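Tropomodulin TMD-1 (Caenorhabditis elegans, PDB 1PGV) probably caps the pointed ends of actin filaments, blocking subunit gain and loss there, and is represented here by its C-terminal domain. Local coordinates at residues Thr27-Glu30 and Ser31-Arg35; Ser85-Arg88 and Gly89-Glu92. All blocks are in the same frame, centred on the assembly; numbering follows the deposited sequence.

Contact 1: residues Thr27-Glu30 and Ser31-Arg35; sequences TDVE and SCINR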
loop_
_atom_site.group_PDB
_atom_site.type_symbol
_atom_site.label_atom_id
_atom_site.label_comp_id
_atom_site.label_asym_id
_atom_site.label_seq_id
_atom_site.Cartn_x
_atom_site.Cartn_y
_atom_site.Cartn_z
ATOM N N THR A 27 6.503 -6.916 17.638
ATOM C CA THR A 27 6.670 -7.824 16.467
ATOM C C THR A 27 8.116 -8.283 16.321
ATOM O O THR A 27 9.051 -7.534 16.601
ATOM C CB THR A 27 6.229 -7.130 15.158
ATOM O OG1 THR A 27 4.828 -6.835 15.224
ATOM C CG2 THR A 27 6.501 -8.025 13.956
ATOM N N ASP A 28 8.289 -9.524 15.881
ATOM C CA ASP A 28 9.612 -10.104 15.696
ATOM C C ASP A 28 10.033 -9.948 14.235
ATOM O O ASP A 28 9.833 -10.856 13.427
ATOM C CB ASP A 28 9.577 -11.587 16.064
ATOM C CG ASP A 28 10.956 -12.204 16.142
ATOM O OD1 ASP A 28 11.821 -11.847 15.313
ATOM O OD2 ASP A 28 11.167 -13.060 17.028
ATOM N N VAL A 29 10.619 -8.799 13.903
ATOM C CA VAL A 29 11.052 -8.529 12.533
ATOM C C VAL A 29 11.879 -9.668 11.950
ATOM O O VAL A 29 11.647 -10.103 10.822
ATOM C CB VAL A 29 11.887 -7.229 12.453
ATOM C CG1 VAL A 29 12.351 -6.998 11.024
ATOM C CG2 VAL A 29 11.063 -6.053 12.940
ATOM N N GLU A 30 12.843 -10.151 12.726
ATOM C CA GLU A 30 13.712 -11.230 12.279
ATOM C C GLU A 30 12.919 -12.486 11.920
ATOM O O GLU A 30 13.153 -13.102 10.880
ATOM C CB GLU A 30 14.735 -11.550 13.371
ATOM C CG GLU A 30 16.065 -12.047 12.844
ATOM C CD GLU A 30 16.689 -11.082 11.849
ATOM O OE1 GLU A 30 16.690 -9.860 12.120
ATOM O OE2 GLU A 30 17.185 -11.548 10.801
ATOM N N SER A 31 11.982 -12.864 12.783
ATOM C CA SER A 31 11.165 -14.047 12.536
ATOM C C SER A 31 10.298 -13.849 11.294
ATOM O O SER A 31 10.168 -14.752 10.468
ATOM C CB SER A 31 10.277 -14.345 13.746
ATOM O OG SER A 31 9.480 -15.492 13.510
ATOM N N CYS A 32 9.711 -12.662 11.166
ATOM C CA CYS A 32 8.868 -12.353 10.015
ATOM C C CYS A 32 9.664 -12.495 8.720
ATOM O O CYS A 32 9.177 -13.059 7.740
ATOM C CB CYS A 32 8.308 -10.932 10.131
ATOM S SG CYS A 32 7.003 -10.737 11.371
ATOM N N ILE A 33 10.890 -11.984 8.722
ATOM C CA ILE A 33 11.745 -12.075 7.546
ATOM C C ILE A 33 11.928 -13.533 7.141
ATOM O O ILE A 33 11.693 -13.900 5.990
ATOM C CB ILE A 33 13.135 -11.449 7.812
ATOM C CG1 ILE A 33 13.006 -9.927 7.912
ATOM C CG2 ILE A 33 14.109 -11.843 6.703
ATOM C CD1 ILE A 33 14.296 -9.217 8.270
ATOM N N ASN A 34 12.342 -14.364 8.090
ATOM C CA ASN A 34 12.554 -15.779 7.805
ATOM C C ASN A 34 11.282 -16.478 7.339
ATOM O O ASN A 34 11.312 -17.249 6.385
ATOM C CB ASN A 34 13.110 -16.500 9.038
ATOM C CG ASN A 34 14.542 -16.105 9.349
ATOM O OD1 ASN A 34 15.405 -16.114 8.469
ATOM N ND2 ASN A 34 14.802 -15.762 10.606
ATOM N N ARG A 35 10.167 -16.207 8.009
ATOM C CA ARG A 35 8.901 -16.836 7.647
ATOM C C ARG A 35 8.384 -16.407 6.276
ATOM O O ARG A 35 7.925 -17.238 5.496
ATOM C CB ARG A 35 7.848 -16.554 8.722
ATOM C CG ARG A 35 8.162 -17.217 10.061
ATOM C CD ARG A 35 7.095 -16.913 11.093
ATOM N NE ARG A 35 5.802 -17.494 10.734
ATOM C CZ ARG A 35 4.660 -17.197 11.344
ATOM N NH1 ARG A 35 4.650 -16.324 12.343
ATOM N NH2 ARG A 35 3.527 -17.771 10.956
#
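With chi1 at -170°, the carboxylate of D28 turns away from its own backbone N and lies beside its carbonyl carbon, from where OD1 meets the backbone N of S31; C32, with chi1 at -73°, instead carries SG back beside its own N, toward the preceding turn. D28 stands at the N-cap position, and its rotamer lets OD1 take the N-H of S31: S31 N donates to D28 OD1 over 2.7 Å, reaching the oxygen from above the carboxylate plane, 56° out of it. The same turn of the side chain sets D28 CG 3.3 Å from S31 CB. The negative charge sits where first-turn amides would be expected to favour it. Behind the cap the i to i+4 bonding of the helix begins, C32 N donating to D28 O (2.9 Å), then I33 N to V29 O and N34 N to E30 O. C32 SG lies 3.8 Å from T27 CG2, while the hydroxyl of T27 bonds to the carbonyl of N47. V29 and I33 stand one turn apart and meet obliquely through methyls, CG1 of V29 lying 4.0 Å from CD1 of I33. I33 also packs on L62 of helix 56-66, and E30 forms a salt bridge with R58 of that helix. What results is an aspartate N-cap opening helix 29-37, the first modelled helix of a leucine-rich-repeat-like α/β domain.

Contact 2: residues Ser85-Arg88 and Gly89-Glu92; sequences SEAR and GLIE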
loop_
_atom_site.group_PDB
_atom_site.type_symbol
_atom_site.label_atom_id
_atom_site.label_comp_id
_atom_site.label_asym_id
_atom_site.label_seq_id
_atom_site.Cartn_x
_atom_site.Cartn_y
_atom_site.Cartn_z
ATOM N N SER A 85 14.115 5.589 -0.007
ATOM C CA SER A 85 15.135 4.561 -0.162
ATOM C C SER A 85 14.708 3.208 0.411
ATOM O O SER A 85 14.963 2.169 -0.196
ATOM C CB SER A 85 16.455 5.026 0.468
ATOM O OG SER A 85 16.257 5.535 1.773
ATOM N N GLU A 86 14.043 3.217 1.562
ATOM C CA GLU A 86 13.595 1.967 2.172
ATOM C C GLU A 86 12.275 1.460 1.596
ATOM O O GLU A 86 12.049 0.253 1.525
ATOM C CB GLU A 86 13.430 2.120 3.691
ATOM C CG GLU A 86 14.707 2.411 4.461
ATOM C CD GLU A 86 15.094 3.874 4.416
ATOM O OE1 GLU A 86 14.255 4.722 4.791
ATOM O OE2 GLU A 86 16.237 4.174 4.012
ATOM N N ALA A 87 11.408 2.380 1.185
ATOM C CA ALA A 87 10.100 2.012 0.653
ATOM C C ALA A 87 10.048 1.660 -0.832
ATOM O O ALA A 87 9.038 1.136 -1.312
ATOM C CB ALA A 87 9.097 3.120 0.957
ATOM N N ARG A 88 11.123 1.933 -1.564
ATOM C CA ARG A 88 11.151 1.637 -2.993
ATOM C C ARG A 88 10.853 0.166 -3.278
ATOM O O ARG A 88 10.227 -0.165 -4.286
ATOM C CB ARG A 88 12.516 2.003 -3.583
ATOM C CG ARG A 88 12.444 2.899 -4.809
ATOM C CD ARG A 88 13.164 4.220 -4.565
ATOM N NE ARG A 88 14.571 4.016 -4.228
ATOM C CZ ARG A 88 15.397 4.981 -3.831
ATOM N NH1 ARG A 88 14.958 6.229 -3.720
ATOM N NH2 ARG A 88 16.660 4.697 -3.539
ATOM N N GLY A 89 11.306 -0.713 -2.387
ATOM C CA GLY A 89 11.089 -2.140 -2.566
ATOM C C GLY A 89 9.623 -2.537 -2.566
ATOM O O GLY A 89 9.265 -3.626 -3.026
ATOM N N LEU A 90 8.772 -1.656 -2.049
ATOM C CA LEU A 90 7.339 -1.927 -2.002
ATOM C C LEU A 90 6.757 -2.013 -3.404
ATOM O O LEU A 90 5.690 -2.597 -3.610
ATOM C CB LEU A 90 6.608 -0.845 -1.204
ATOM C CG LEU A 90 6.842 -0.862 0.309
ATOM C CD1 LEU A 90 6.035 0.246 0.955
ATOM C CD2 LEU A 90 6.443 -2.222 0.882
ATOM N N ILE A 91 7.451 -1.426 -4.375
ATOM C CA ILE A 91 6.970 -1.489 -5.743
ATOM C C ILE A 91 6.934 -2.944 -6.199
ATOM O O ILE A 91 5.932 -3.396 -6.743
ATOM C CB ILE A 91 7.869 -0.677 -6.708
ATOM C CG1 ILE A 91 7.738 0.815 -6.392
ATOM C CG2 ILE A 91 7.459 -0.950 -8.154
ATOM C CD1 ILE A 91 8.678 1.708 -7.189
ATOM N N GLU A 92 8.020 -3.681 -5.974
ATOM C CA GLU A 92 8.070 -5.081 -6.381
ATOM C C GLU A 92 7.007 -5.889 -5.635
ATOM O O GLU A 92 6.310 -6.714 -6.229
ATOM C CB GLU A 92 9.444 -5.691 -6.099
ATOM C CG GLU A 92 9.643 -7.040 -6.772
ATOM C CD GLU A 92 10.878 -7.776 -6.288
ATOM O OE1 GLU A 92 11.896 -7.113 -6.001
ATOM O OE2 GLU A 92 10.834 -9.023 -6.208
HETATM O O HOH W 1 13.105 -1.362 -0.230
HETATM O O HOH W 2 10.740 -2.683 -6.108
#
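G89, first residue after R88, is reached through water: a single molecule accepts from G89 N (2.9 Å) and donates to E86 O, bridging two backbone groups that lie 4.1 Å apart. L90 makes the first direct backbone bond across the junction. Its N donates to A87 O over 2.9 Å, closing a type I turn from A87 to L90, and the N-H comes from above the carbonyl plane, 52° out of it. The leucine side chain follows the same carbonyl: chi1 of -71° sets CG beside its own N, and CD1 ends 4.2 Å from the methyl CB of A87. A87 and L90 both continue this apolar surface onto helix 112-121, at L114 and L118 respectively, while L90 also touches I63 of helix 56-66. I91 N donates to R88 O over 3.1 Å, again from above the carbonyl plane, as its side chain packs on L118. The side chain of R88, bent at chi2 and chi3, runs back so that one guanidinium face lies over S85 CA, 3.6 Å from the plane. E92 N makes a weak bond to G89 O and also donates to a second water, which in turn donates to R88 O. A type I turn and i+3 bonds, with two waters bridging backbone groups, thus join helix 84-87 to helix 90-96 on the helical side of a leucine-rich-repeat-like α/β domain.

Overall arrangement
Following the chain from its first modelled residue, contact 1 comes at once, where T27 and D28 lead into helix 29-37. Strand 45-47, helix 56-66 and strand 74-76 then pass before contact 2 joins helix 84-87 to helix 90-96. Each is local and closes only a turn or two, so the two lie in series, neither nested nor crossed. Their centres are 18 Å apart and their nearest atoms about 12 Å, without touching. Helix 56-66 links them: it receives side chains from contact 1 and from contact 2, which reaches onward to helix 112-121. Together they illustrate how successive helices stack beside a five-stranded parallel sheet.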